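MJ fibrillarin homologue (Methanocaldococcus jannaschii, PDB 1FBN) probably methylates ribose 2'-hydroxyls of rRNA and tRNA with S-adenosyl-L-methionine, guided by RNA within box C/D ribonucleoprotein particles. Local coordinates at residues K7-F10 / E11-E15; I42-D46 / E47-I51; A61-I64 / K65-V69; G82-G86 / T87-H91; E105-P108 / R109-R112. All blocks are in the same frame, centred on the assembly; numbering follows the deposited sequence.

Interaction 1 (K7-F10 / E11-E15)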
loop_
_atom_site.group_PDB
_atom_site.type_symbol
_atom_site.label_atom_id
_atom_site.label_comp_id
_atom_site.label_asym_id
_atom_site.label_seq_id
_atom_site.Cartn_x
_atom_site.Cartn_y
_atom_site.Cartn_z
ATOM N N LYS A 7 8.071 18.995 -4.096
ATOM C CA LYS A 7 6.742 19.344 -4.577
ATOM C C LYS A 7 5.739 18.225 -4.374
ATOM O O LYS A 7 6.077 17.040 -4.438
ATOM C CB LYS A 7 6.763 19.777 -6.049
ATOM C CG LYS A 7 6.894 18.667 -7.083
ATOM C CD LYS A 7 6.281 19.130 -8.407
ATOM C CE LYS A 7 6.343 18.074 -9.506
ATOM N NZ LYS A 7 7.668 18.041 -10.179
ATOM N N GLU A 8 4.498 18.618 -4.126
ATOM C CA GLU A 8 3.432 17.660 -3.916
ATOM C C GLU A 8 3.020 16.979 -5.210
ATOM O O GLU A 8 2.869 17.634 -6.248
ATOM C CB GLU A 8 2.218 18.351 -3.299
ATOM C CG GLU A 8 1.022 17.433 -3.101
ATOM C CD GLU A 8 -0.141 18.111 -2.403
ATOM O OE1 GLU A 8 -0.128 19.355 -2.266
ATOM O OE2 GLU A 8 -1.074 17.394 -1.988
ATOM N N ILE A 9 2.908 15.654 -5.149
ATOM C CA ILE A 9 2.462 14.846 -6.278
ATOM C C ILE A 9 1.238 14.100 -5.762
ATOM O O ILE A 9 1.085 13.939 -4.552
ATOM C CB ILE A 9 3.543 13.855 -6.776
ATOM C CG1 ILE A 9 4.108 13.034 -5.617
ATOM C CG2 ILE A 9 4.642 14.610 -7.518
ATOM C CD1 ILE A 9 5.112 11.984 -6.053
ATOM N N PHE A 10 0.352 13.682 -6.664
ATOM C CA PHE A 10 -0.879 12.983 -6.277
ATOM C C PHE A 10 -1.578 13.833 -5.216
ATOM O O PHE A 10 -1.891 14.992 -5.469
ATOM C CB PHE A 10 -0.557 11.577 -5.747
ATOM C CG PHE A 10 0.120 10.688 -6.760
ATOM C CD1 PHE A 10 -0.515 10.361 -7.957
ATOM C CD2 PHE A 10 1.391 10.170 -6.516
ATOM C CE1 PHE A 10 0.104 9.529 -8.895
ATOM C CE2 PHE A 10 2.018 9.337 -7.450
ATOM C CZ PHE A 10 1.371 9.017 -8.640
ATOM N N GLU A 11 -1.824 13.269 -4.039
ATOM C CA GLU A 11 -2.433 14.027 -2.952
ATOM C C GLU A 11 -1.734 13.681 -1.641
ATOM O O GLU A 11 -1.789 12.542 -1.176
ATOM C CB GLU A 11 -3.941 13.773 -2.836
ATOM C CG GLU A 11 -4.596 14.642 -1.754
ATOM C CD GLU A 11 -6.107 14.503 -1.682
ATOM O OE1 GLU A 11 -6.787 14.811 -2.685
ATOM O OE2 GLU A 11 -6.618 14.106 -0.614
ATOM N N ASN A 12 -1.048 14.668 -1.075
ATOM C CA ASN A 12 -0.321 14.510 0.180
ATOM C C ASN A 12 0.876 13.550 0.100
ATOM O O ASN A 12 1.205 12.862 1.066
ATOM C CB ASN A 12 -1.276 14.125 1.320
ATOM C CG ASN A 12 -0.778 14.581 2.693
ATOM O OD1 ASN A 12 -1.281 14.132 3.730
ATOM N ND2 ASN A 12 0.204 15.480 2.704
ATOM N N ILE A 13 1.488 13.479 -1.080
ATOM C CA ILE A 13 2.690 12.678 -1.315
ATOM C C ILE A 13 3.670 13.706 -1.884
ATOM O O ILE A 13 3.257 14.636 -2.578
ATOM C CB ILE A 13 2.461 11.525 -2.326
ATOM C CG1 ILE A 13 1.428 10.541 -1.777
ATOM C CG2 ILE A 13 3.769 10.773 -2.573
ATOM C CD1 ILE A 13 1.168 9.375 -2.680
ATOM N N TYR A 14 4.958 13.559 -1.595
ATOM C CA TYR A 14 5.919 14.553 -2.057
ATOM C C TYR A 14 7.108 14.036 -2.840
ATOM O O TYR A 14 7.720 13.030 -2.481
ATOM C CB TYR A 14 6.391 15.404 -0.863
ATOM C CG TYR A 14 5.229 16.025 -0.126
ATOM C CD1 TYR A 14 4.563 15.321 0.876
ATOM C CD2 TYR A 14 4.699 17.251 -0.529
ATOM C CE1 TYR A 14 3.393 15.807 1.445
ATOM C CE2 TYR A 14 3.527 17.747 0.037
ATOM C CZ TYR A 14 2.876 17.014 1.018
ATOM O OH TYR A 14 1.693 17.469 1.545
ATOM N N GLU A 15 7.403 14.722 -3.941
ATOM C CA GLU A 15 8.545 14.385 -4.777
ATOM C C GLU A 15 9.725 15.182 -4.244
ATOM O O GLU A 15 9.624 16.396 -4.063
ATOM C CB GLU A 15 8.291 14.788 -6.222
ATOM C CG GLU A 15 9.437 14.469 -7.142
ATOM C CD GLU A 15 9.174 14.944 -8.545
ATOM O OE1 GLU A 15 9.409 16.140 -8.809
ATOM O OE2 GLU A 15 8.716 14.131 -9.375
#
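Glu8 sends its CG anti to the backbone N (chi1 177°) and stays extended beyond it, a shape that carries the carboxylate past the strand end to the N-H of Asn12. That bond is 2.9 Å from Asn12 N to Glu8 OE2 and nearly straight, at 167°; it arrives on the anti side of the carboxylate, somewhat out of its plane. On the way, Glu8 CB lies obliquely by the Tyr14 ring, 3.6 Å from its CE2. The other face carries Lys7, Ile9, Ile13 and Glu15. Here Lys7 and Glu15 run side by side, and a bend at the last lysine torsion sets NZ 2.9 Å from Glu15 OE1, a salt bridge made from above the carboxylate plane. Ile9 CG1 packs on Ile13 CG2 at 3.8 Å, while Ile13 CD1 reaches Phe10 CD2 at 3.9 Å; Ile63 of helix 58-64 touches both Ile13 and Phe10. Between the strands, Ile9 N bonds to Ile13 O at 2.8 Å, and Lys7 and Glu15 exchange a pair of backbone bonds. These features define a beta hairpin in which strands 5-9 and 13-17, joined through Phe10-Asn12, form the margin of a five-stranded antiparallel sheet.

Interaction 2 (I42-D46 / E47-I51)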
loop_
_atom_site.group_PDB
_atom_site.type_symbol
_atom_site.label_atom_id
_atom_site.label_comp_id
_atom_site.label_asym_id
_atom_site.label_seq_id
_atom_site.Cartn_x
_atom_site.Cartn_y
_atom_site.Cartn_z
ATOM N N ILE A 42 13.721 15.061 6.250
ATOM C CA ILE A 42 14.000 16.432 5.826
ATOM C C ILE A 42 13.088 17.308 6.686
ATOM O O ILE A 42 11.885 17.407 6.433
ATOM C CB ILE A 42 13.660 16.668 4.334
ATOM C CG1 ILE A 42 14.529 15.781 3.442
ATOM C CG2 ILE A 42 13.863 18.138 3.978
ATOM C CD1 ILE A 42 14.230 15.918 1.958
ATOM N N LYS A 43 13.653 17.894 7.738
ATOM C CA LYS A 43 12.883 18.736 8.644
ATOM C C LYS A 43 12.897 20.198 8.217
ATOM O O LYS A 43 13.942 20.844 8.228
ATOM C CB LYS A 43 13.409 18.590 10.075
ATOM C CG LYS A 43 12.554 19.274 11.134
ATOM C CD LYS A 43 13.011 18.886 12.537
ATOM C CE LYS A 43 12.226 19.625 13.618
ATOM N NZ LYS A 43 10.763 19.327 13.596
ATOM N N ILE A 44 11.733 20.698 7.813
ATOM C CA ILE A 44 11.583 22.085 7.384
ATOM C C ILE A 44 10.701 22.783 8.413
ATOM O O ILE A 44 9.478 22.691 8.357
ATOM C CB ILE A 44 10.896 22.184 6.002
ATOM C CG1 ILE A 44 11.591 21.273 4.989
ATOM C CG2 ILE A 44 10.921 23.623 5.508
ATOM C CD1 ILE A 44 13.007 21.681 4.645
ATOM N N GLY A 45 11.325 23.495 9.344
ATOM C CA GLY A 45 10.562 24.169 10.374
ATOM C C GLY A 45 9.989 23.105 11.283
ATOM O O GLY A 45 10.741 22.361 11.912
ATOM N N ASP A 46 8.666 22.999 11.324
ATOM C CA ASP A 46 8.025 21.993 12.163
ATOM C C ASP A 46 7.604 20.737 11.404
ATOM O O ASP A 46 7.410 19.682 12.006
ATOM C CB ASP A 46 6.851 22.595 12.940
ATOM C CG ASP A 46 7.307 23.386 14.164
ATOM O OD1 ASP A 46 8.225 22.915 14.879
ATOM O OD2 ASP A 46 6.751 24.478 14.412
ATOM N N GLU A 47 7.502 20.842 10.083
ATOM C CA GLU A 47 7.126 19.713 9.234
ATOM C C GLU A 47 8.302 18.759 9.040
ATOM O O GLU A 47 9.447 19.189 8.903
ATOM C CB GLU A 47 6.671 20.214 7.859
ATOM C CG GLU A 47 5.483 21.163 7.886
ATOM C CD GLU A 47 4.142 20.447 7.881
ATOM O OE1 GLU A 47 3.925 19.549 8.728
ATOM O OE2 GLU A 47 3.298 20.795 7.022
ATOM N N GLU A 48 8.015 17.463 9.032
ATOM C CA GLU A 48 9.046 16.454 8.829
ATOM C C GLU A 48 8.666 15.544 7.668
ATOM O O GLU A 48 7.642 14.868 7.711
ATOM C CB GLU A 48 9.263 15.630 10.100
ATOM C CG GLU A 48 10.006 16.381 11.200
ATOM C CD GLU A 48 10.326 15.529 12.424
ATOM O OE1 GLU A 48 10.191 14.287 12.362
ATOM O OE2 GLU A 48 10.727 16.109 13.458
ATOM N N TYR A 49 9.462 15.578 6.605
ATOM C CA TYR A 49 9.207 14.741 5.443
ATOM C C TYR A 49 10.022 13.461 5.561
ATOM O O TYR A 49 11.248 13.501 5.643
ATOM C CB TYR A 49 9.554 15.485 4.151
ATOM C CG TYR A 49 8.677 16.689 3.900
ATOM C CD1 TYR A 49 9.025 17.946 4.396
ATOM C CD2 TYR A 49 7.497 16.573 3.167
ATOM C CE1 TYR A 49 8.218 19.060 4.170
ATOM C CE2 TYR A 49 6.682 17.680 2.934
ATOM C CZ TYR A 49 7.049 18.921 3.438
ATOM O OH TYR A 49 6.255 20.020 3.201
ATOM N N ARG A 50 9.326 12.330 5.620
ATOM C CA ARG A 50 9.976 11.031 5.749
ATOM C C ARG A 50 10.270 10.422 4.390
ATOM O O ARG A 50 9.349 10.138 3.622
ATOM C CB ARG A 50 9.101 10.064 6.550
ATOM C CG ARG A 50 8.795 10.501 7.964
ATOM C CD ARG A 50 8.376 9.307 8.800
ATOM N NE ARG A 50 7.135 8.730 8.314
ATOM C CZ ARG A 50 6.919 7.432 8.113
ATOM N NH1 ARG A 50 7.862 6.529 8.354
ATOM N NH2 ARG A 50 5.738 7.039 7.668
ATOM N N ILE A 51 11.552 10.220 4.096
ATOM C CA ILE A 51 11.963 9.625 2.830
ATOM C C ILE A 51 11.400 8.207 2.763
ATOM O O ILE A 51 11.692 7.367 3.612
ATOM C CB ILE A 51 13.505 9.611 2.687
ATOM C CG1 ILE A 51 14.044 11.049 2.658
ATOM C CG2 ILE A 51 13.930 8.848 1.441
ATOM C CD1 ILE A 51 13.456 11.934 1.570
#
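Ile42 and Tyr49 face each other in a beta hairpin whose two strands, 41-44 and 47-51, are joined by a type II' turn from Ile44 to Glu47, with Gly45 and Asp46 at its corners. The backbone bonds come first. Ile42 and Tyr49 form a hydrogen-bonded pair, the Tyr49 N to Ile42 O bond being 3.0 Å long and almost straight at 175°. Nearer the turn, Ile44 N reaches Glu47 O at 2.9 Å, whereas the return bond from Glu47 N to Ile44 O is longer, at 3.2 Å, and bent to 136°. Apolar contacts gather on the face bearing Ile42, Ile44 and Tyr49. Ile44 CG1 approaches Tyr49 CE1 obliquely at 4.1 Å, and Ile42 CD1 meets Ile51 CD1 at the same distance; the Tyr49 ring also packs edge-to-face with that of Tyr14 on the same sheet. Charge is found on the other face, where Lys43 and Glu48 sit opposite each other as a non-hydrogen-bonded pair. Lys43 starts with CG anti to the backbone N and bends only at its end, which turns NZ toward the glutamate. The second carboxylate oxygen, OE1, accepts from Gly33 N, so both ends of the group are held. In the salt bridge itself, Lys43 NZ lies 3.2 Å from Glu48 OE2, which receives it on its anti lone pair, the one turned away from OE1.

Interaction 3 (A61-I64 / K65-V69)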
loop_
_atom_site.group_PDB
_atom_site.type_symbol
_atom_site.label_atom_id
_atom_site.label_comp_id
_atom_site.label_asym_id
_atom_site.label_seq_id
_atom_site.Cartn_x
_atom_site.Cartn_y
_atom_site.Cartn_z
ATOM N N ALA A 61 8.011 1.743 -4.269
ATOM C CA ALA A 61 8.641 1.181 -5.462
ATOM C C ALA A 61 7.753 1.390 -6.688
ATOM O O ALA A 61 8.244 1.744 -7.761
ATOM C CB ALA A 61 8.920 -0.303 -5.259
ATOM N N ALA A 62 6.448 1.178 -6.511
ATOM C CA ALA A 62 5.476 1.339 -7.586
ATOM C C ALA A 62 5.435 2.787 -8.055
ATOM O O ALA A 62 5.404 3.052 -9.257
ATOM C CB ALA A 62 4.094 0.882 -7.132
ATOM N N ILE A 63 5.442 3.720 -7.105
ATOM C CA ILE A 63 5.422 5.142 -7.437
ATOM C C ILE A 63 6.717 5.531 -8.156
ATOM O O ILE A 63 6.677 6.185 -9.197
ATOM C CB ILE A 63 5.220 6.023 -6.176
ATOM C CG1 ILE A 63 3.834 5.768 -5.577
ATOM C CG2 ILE A 63 5.355 7.500 -6.528
ATOM C CD1 ILE A 63 3.596 6.462 -4.252
ATOM N N ILE A 64 7.858 5.088 -7.624
ATOM C CA ILE A 64 9.163 5.387 -8.224
ATOM C C ILE A 64 9.229 4.834 -9.651
ATOM O O ILE A 64 9.760 5.491 -10.552
ATOM C CB ILE A 64 10.341 4.801 -7.375
ATOM C CG1 ILE A 64 10.482 5.558 -6.049
ATOM C CG2 ILE A 64 11.657 4.864 -8.144
ATOM C CD1 ILE A 64 10.976 6.990 -6.183
ATOM N N LYS A 65 8.642 3.654 -9.855
ATOM C CA LYS A 65 8.632 3.004 -11.162
ATOM C C LYS A 65 7.537 3.459 -12.131
ATOM O O LYS A 65 7.314 2.810 -13.159
ATOM C CB LYS A 65 8.596 1.480 -11.006
ATOM C CG LYS A 65 9.874 0.871 -10.429
ATOM C CD LYS A 65 11.108 1.196 -11.274
ATOM C CE LYS A 65 10.946 0.767 -12.737
ATOM N NZ LYS A 65 10.617 -0.677 -12.912
ATOM N N GLY A 66 6.820 4.527 -11.783
ATOM C CA GLY A 66 5.804 5.046 -12.689
ATOM C C GLY A 66 4.311 4.907 -12.437
ATOM O O GLY A 66 3.528 5.086 -13.369
ATOM N N LEU A 67 3.900 4.599 -11.212
ATOM C CA LEU A 67 2.475 4.478 -10.901
ATOM C C LEU A 67 1.801 5.810 -11.237
ATOM O O LEU A 67 2.288 6.870 -10.836
ATOM C CB LEU A 67 2.281 4.177 -9.411
ATOM C CG LEU A 67 0.845 3.980 -8.925
ATOM C CD1 LEU A 67 0.295 2.682 -9.480
ATOM C CD2 LEU A 67 0.795 3.954 -7.413
ATOM N N LYS A 68 0.706 5.754 -11.997
ATOM C CA LYS A 68 -0.030 6.964 -12.389
ATOM C C LYS A 68 -1.358 7.123 -11.648
ATOM O O LYS A 68 -1.863 8.240 -11.495
ATOM C CB LYS A 68 -0.282 6.985 -13.903
ATOM C CG LYS A 68 0.977 6.918 -14.754
ATOM C CD LYS A 68 1.916 8.073 -14.465
ATOM C CE LYS A 68 3.223 7.890 -15.203
ATOM N NZ LYS A 68 4.224 8.905 -14.801
ATOM N N VAL A 69 -1.932 6.006 -11.211
ATOM C CA VAL A 69 -3.198 6.024 -10.486
ATOM C C VAL A 69 -2.953 5.725 -9.006
ATOM O O VAL A 69 -2.647 4.590 -8.637
ATOM C CB VAL A 69 -4.197 4.971 -11.048
ATOM C CG1 VAL A 69 -5.556 5.113 -10.372
ATOM C CG2 VAL A 69 -4.330 5.116 -12.555
HETATM O O HOH W 1 4.685 7.772 -10.110
#
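Ala62 O and Leu67 N form the outer bond at the end of helix 58-64, 2.9 Å long. The shorter loop inside it runs from Gly66 N to Ile63 O, 3.1 Å, with the donor well above the carbonyl plane. Just before them, Lys65 N still makes the regular helical bond to Ala61 O at 2.9 Å. The side chains follow this path: Leu67 CB presses on Ala62 O at 3.3 Å, and Leu67 CD2 lies 4.0 Å from Ile63 CG1, the two side chains slanting across each other. Leu67 has CG anti to its backbone N (chi1 -178°), and this torsion lets the CD2 branch reach back to the helix. The two nested backbone bonds, with Gly66 at positive phi (108°) as the C-prime residue, make a Schellman motif, a classic way to end a helix. A bridging water then spans the bend, donating to Ile63 O and to Leu67 O, each at 2.7 Å. Lys65 coils back on itself, its CG passing 3.2 Å from Ala61 O, and its ammonium group is held by Asp212 O. Further out, Leu67 is packed against Val211, Val224 and Met175 of the mixed sheet, while Asp209 OD2, on strand 205-212, accepts from the backbone N-H groups of both Lys68 and Val69.

Interaction 4 (G82-G86 / T87-H91)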
loop_
_atom_site.group_PDB
_atom_site.type_symbol
_atom_site.label_atom_id
_atom_site.label_comp_id
_atom_site.label_asym_id
_atom_site.label_seq_id
_atom_site.Cartn_x
_atom_site.Cartn_y
_atom_site.Cartn_z
ATOM N N GLY A 82 -1.941 -7.824 4.689
ATOM C CA GLY A 82 -0.584 -8.294 4.476
ATOM C C GLY A 82 0.372 -8.028 5.620
ATOM O O GLY A 82 0.265 -7.007 6.303
ATOM N N ALA A 83 1.315 -8.950 5.811
ATOM C CA ALA A 83 2.322 -8.852 6.867
ATOM C C ALA A 83 3.164 -7.590 6.728
ATOM O O ALA A 83 3.603 -7.233 5.633
ATOM C CB ALA A 83 3.228 -10.082 6.850
ATOM N N SER A 84 3.391 -6.918 7.848
ATOM C CA SER A 84 4.181 -5.698 7.840
ATOM C C SER A 84 4.733 -5.375 9.215
ATOM O O SER A 84 4.110 -5.675 10.236
ATOM C CB SER A 84 3.340 -4.516 7.343
ATOM O OG SER A 84 4.088 -3.307 7.358
ATOM N N ALA A 85 5.923 -4.779 9.218
ATOM C CA ALA A 85 6.588 -4.356 10.443
ATOM C C ALA A 85 6.268 -2.873 10.679
ATOM O O ALA A 85 6.795 -2.255 11.609
ATOM C CB ALA A 85 8.095 -4.575 10.332
ATOM N N GLY A 86 5.427 -2.307 9.812
ATOM C CA GLY A 86 5.025 -0.917 9.947
ATOM C C GLY A 86 5.471 0.052 8.867
ATOM O O GLY A 86 4.958 1.168 8.808
ATOM N N THR A 87 6.385 -0.375 7.997
ATOM C CA THR A 87 6.920 0.481 6.927
ATOM C C THR A 87 5.869 1.150 6.044
ATOM O O THR A 87 5.651 2.352 6.154
ATOM C CB THR A 87 7.928 -0.282 6.033
ATOM O OG1 THR A 87 8.985 -0.807 6.844
ATOM C CG2 THR A 87 8.529 0.644 4.989
ATOM N N THR A 88 5.221 0.382 5.171
ATOM C CA THR A 88 4.208 0.956 4.289
ATOM C C THR A 88 3.028 1.550 5.067
ATOM O O THR A 88 2.583 2.655 4.758
ATOM C CB THR A 88 3.734 -0.052 3.220
ATOM O OG1 THR A 88 4.864 -0.486 2.452
ATOM C CG2 THR A 88 2.720 0.589 2.277
ATOM N N PRO A 89 2.518 0.838 6.097
ATOM C CA PRO A 89 1.393 1.380 6.869
ATOM C C PRO A 89 1.674 2.762 7.466
ATOM O O PRO A 89 0.784 3.597 7.532
ATOM C CB PRO A 89 1.197 0.328 7.955
ATOM C CG PRO A 89 1.506 -0.934 7.229
ATOM C CD PRO A 89 2.777 -0.562 6.490
ATOM N N SER A 90 2.912 3.019 7.882
ATOM C CA SER A 90 3.230 4.325 8.458
ATOM C C SER A 90 3.104 5.452 7.430
ATOM O O SER A 90 2.581 6.525 7.738
ATOM C CB SER A 90 4.621 4.323 9.100
ATOM O OG SER A 90 5.645 4.122 8.145
ATOM N N HIS A 91 3.556 5.193 6.205
ATOM C CA HIS A 91 3.484 6.188 5.137
ATOM C C HIS A 91 2.061 6.390 4.640
ATOM O O HIS A 91 1.674 7.506 4.297
ATOM C CB HIS A 91 4.411 5.815 3.978
ATOM C CG HIS A 91 5.857 6.103 4.245
ATOM N ND1 HIS A 91 6.762 5.125 4.599
ATOM C CD2 HIS A 91 6.555 7.262 4.205
ATOM C CE1 HIS A 91 7.954 5.670 4.762
ATOM N NE2 HIS A 91 7.856 6.965 4.528
#
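The loop between strand 77-81 and helix 87-95, where Ser84 and Gly86 meet Pro89 and Ser90, is the glycine-containing turn after the first strand of a Rossmann-like methyltransferase domain. In this family it is the element that characteristically meets S-adenosyl-L-methionine, and Thr87 and Thr88 are predicted to bind that cofactor. An ST turn shapes the approach: Ser84 OG, anti to its own backbone N (chi1 179°), points forward and accepts from Gly86 N at 3.0 Å, with an angle of 160°. The same oxygen lies against the proline ring, 3.2 Å from Pro89 CD and 3.5 Å from Pro89 CG, so the hydroxyl is wedged between the loop backbone and the first turn of the helix. Gly86 is the N-cap residue, and its positive phi (114°) swings the chain from loop into helix. Gly86 O then takes the first helical bond, from Ser90 N at 2.9 Å, while also passing 3.6 Å from Pro89 CD. The amide Thr87 N, by contrast, is buried here without any partner in the model. Outside the segments, Thr88 OG1 is bonded to Ser57 OG, which ties the first turn to a neighbouring loop, and the His91 ring stacks on Trp52. Ser90 OG is held by two groups: Arg50 NH2 of strand 47-51 meets it, and the hydroxyl itself donates to Thr87 O, a short bond of 2.7 Å from Ser90 OG.

Interaction 5 (E105-P108 / R109-R112)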
loop_
_atom_site.group_PDB
_atom_site.type_symbol
_atom_site.label_atom_id
_atom_site.label_comp_id
_atom_site.label_asym_id
_atom_site.label_seq_id
_atom_site.Cartn_x
_atom_site.Cartn_y
_atom_site.Cartn_z
ATOM N N GLU A 105 -3.862 -8.323 10.500
ATOM C CA GLU A 105 -2.706 -9.200 10.709
ATOM C C GLU A 105 -3.144 -10.474 11.431
ATOM O O GLU A 105 -3.919 -10.415 12.387
ATOM C CB GLU A 105 -1.607 -8.501 11.523
ATOM C CG GLU A 105 -1.028 -7.233 10.899
ATOM C CD GLU A 105 -0.419 -7.450 9.520
ATOM O OE1 GLU A 105 -0.111 -8.603 9.152
ATOM O OE2 GLU A 105 -0.250 -6.451 8.791
ATOM N N TYR A 106 -2.643 -11.618 10.971
ATOM C CA TYR A 106 -2.993 -12.906 11.568
ATOM C C TYR A 106 -2.167 -13.278 12.801
ATOM O O TYR A 106 -2.713 -13.713 13.817
ATOM C CB TYR A 106 -2.893 -14.019 10.522
ATOM C CG TYR A 106 -3.258 -15.381 11.060
ATOM C CD1 TYR A 106 -4.592 -15.766 11.179
ATOM C CD2 TYR A 106 -2.272 -16.270 11.498
ATOM C CE1 TYR A 106 -4.940 -16.999 11.725
ATOM C CE2 TYR A 106 -2.608 -17.507 12.048
ATOM C CZ TYR A 106 -3.947 -17.863 12.160
ATOM O OH TYR A 106 -4.295 -19.074 12.716
ATOM N N ALA A 107 -0.852 -13.104 12.708
ATOM C CA ALA A 107 0.052 -13.445 13.803
ATOM C C ALA A 107 0.231 -12.351 14.853
ATOM O O ALA A 107 0.591 -11.221 14.525
ATOM C CB ALA A 107 1.412 -13.852 13.245
ATOM N N PRO A 108 -0.007 -12.684 16.138
ATOM C CA PRO A 108 0.130 -11.744 17.254
ATOM C C PRO A 108 1.517 -11.108 17.294
ATOM O O PRO A 108 1.659 -9.948 17.674
ATOM C CB PRO A 108 -0.103 -12.632 18.471
ATOM C CG PRO A 108 -1.121 -13.592 17.969
ATOM C CD PRO A 108 -0.576 -13.961 16.610
ATOM N N ARG A 109 2.535 -11.865 16.888
ATOM C CA ARG A 109 3.908 -11.359 16.872
ATOM C C ARG A 109 4.130 -10.315 15.785
ATOM O O ARG A 109 4.983 -9.441 15.936
ATOM C CB ARG A 109 4.912 -12.503 16.755
ATOM C CG ARG A 109 5.032 -13.296 18.038
ATOM C CD ARG A 109 5.918 -14.513 17.883
ATOM N NE ARG A 109 6.329 -15.010 19.192
ATOM C CZ ARG A 109 7.368 -14.539 19.876
ATOM N NH1 ARG A 109 8.117 -13.563 19.371
ATOM N NH2 ARG A 109 7.640 -15.019 21.081
ATOM N N ILE A 110 3.374 -10.410 14.691
ATOM C CA ILE A 110 3.475 -9.420 13.620
ATOM C C ILE A 110 2.719 -8.166 14.064
ATOM O O ILE A 110 3.180 -7.044 13.846
ATOM C CB ILE A 110 2.900 -9.931 12.279
ATOM C CG1 ILE A 110 3.849 -10.958 11.664
ATOM C CG2 ILE A 110 2.720 -8.768 11.302
ATOM C CD1 ILE A 110 3.382 -11.481 10.338
HETATM N N MSE A 111 1.570 -8.366 14.708
HETATM C CA MSE A 111 0.767 -7.249 15.200
HETATM C C MSE A 111 1.534 -6.512 16.299
HETATM O O MSE A 111 1.413 -5.296 16.448
HETATM C CB MSE A 111 -0.582 -7.742 15.743
HETATM C CG MSE A 111 -1.577 -6.621 16.042
HETATM SE SE MSE A 111 -1.993 -5.693 14.550
HETATM C CE MSE A 111 -3.314 -6.677 13.986
ATOM N N ARG A 112 2.334 -7.254 17.056
ATOM C CA ARG A 112 3.130 -6.678 18.133
ATOM C C ARG A 112 4.150 -5.700 17.542
ATOM O O ARG A 112 4.316 -4.585 18.041
ATOM C CB ARG A 112 3.848 -7.792 18.896
ATOM C CG ARG A 112 4.387 -7.387 20.248
ATOM C CD ARG A 112 5.088 -8.564 20.913
ATOM N NE ARG A 112 4.205 -9.719 21.057
ATOM C CZ ARG A 112 4.619 -10.970 21.251
ATOM N NH1 ARG A 112 5.916 -11.246 21.328
ATOM N NH2 ARG A 112 3.732 -11.950 21.361
#
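Glu105, followed outward from its backbone, first meets Met111, which is present as selenomethionine: Glu105 CB lies 3.5 Å from Met111 CE and slightly farther from SE. Its CG, placed beside the backbone N by chi1 of -60°, still touches the methyl, at 3.9 Å from Met111 CE, and is also near Ile110. A bend at chi2 (-58°) then turns the chain, so that CD comes 3.8 Å from Ile110 CG2. At the tip, Glu105 OE1 is 3.6 Å from the same Ile110 CG2, the glutamate and isoleucine side chains crossing at about a right angle. The aliphatic part of the acid is thus braced by apolar groups of the next helix, while its carboxylate extends toward Gly82 and Ala83. Glu105 and Tyr106 are predicted to bind S-adenosyl-L-methionine; an acidic residue at this strand end commonly holds the cofactor ribose in related enzymes. Ala107 is the N-cap residue just before helix 108-117, and its O accepts from both Met111 N at 3.0 Å and Ile110 N at 2.9 Å. Pro108 O takes the next bond, from Arg112 N at 2.8 Å, and Ala107 CB packs on Ile110 CG1. Strand 100-105 runs between parallel strands 77-81 and 124-128, bonded through the Glu105 backbone to Ile127 and Gly129, and is followed, after the short loop Tyr106-Ala107, by helix 108-117.

Interactions 1 and 2 are hairpins of one antiparallel sheet and touch through Tyr14 and Tyr49; both use cross-strand salt bridges, the second being more exposed. Interaction 3 is more buried and relies on backbone bonds, a water and aliphatic packing; its Ile63 and Leu67 meet Phe10 of interaction 1, joining the small sheet to the larger domain. Interactions 4 and 5 both start helices after neighbouring strands of the mixed sheet, and they meet where Glu105 approaches Gly82 and Ala83, at the predicted cofactor site. Arg50 of interaction 2 reaches Ser90 of interaction 4, whereas interactions 1 and 5 lie on opposite sides of the chain's centre, their own centres about 31 Å apart.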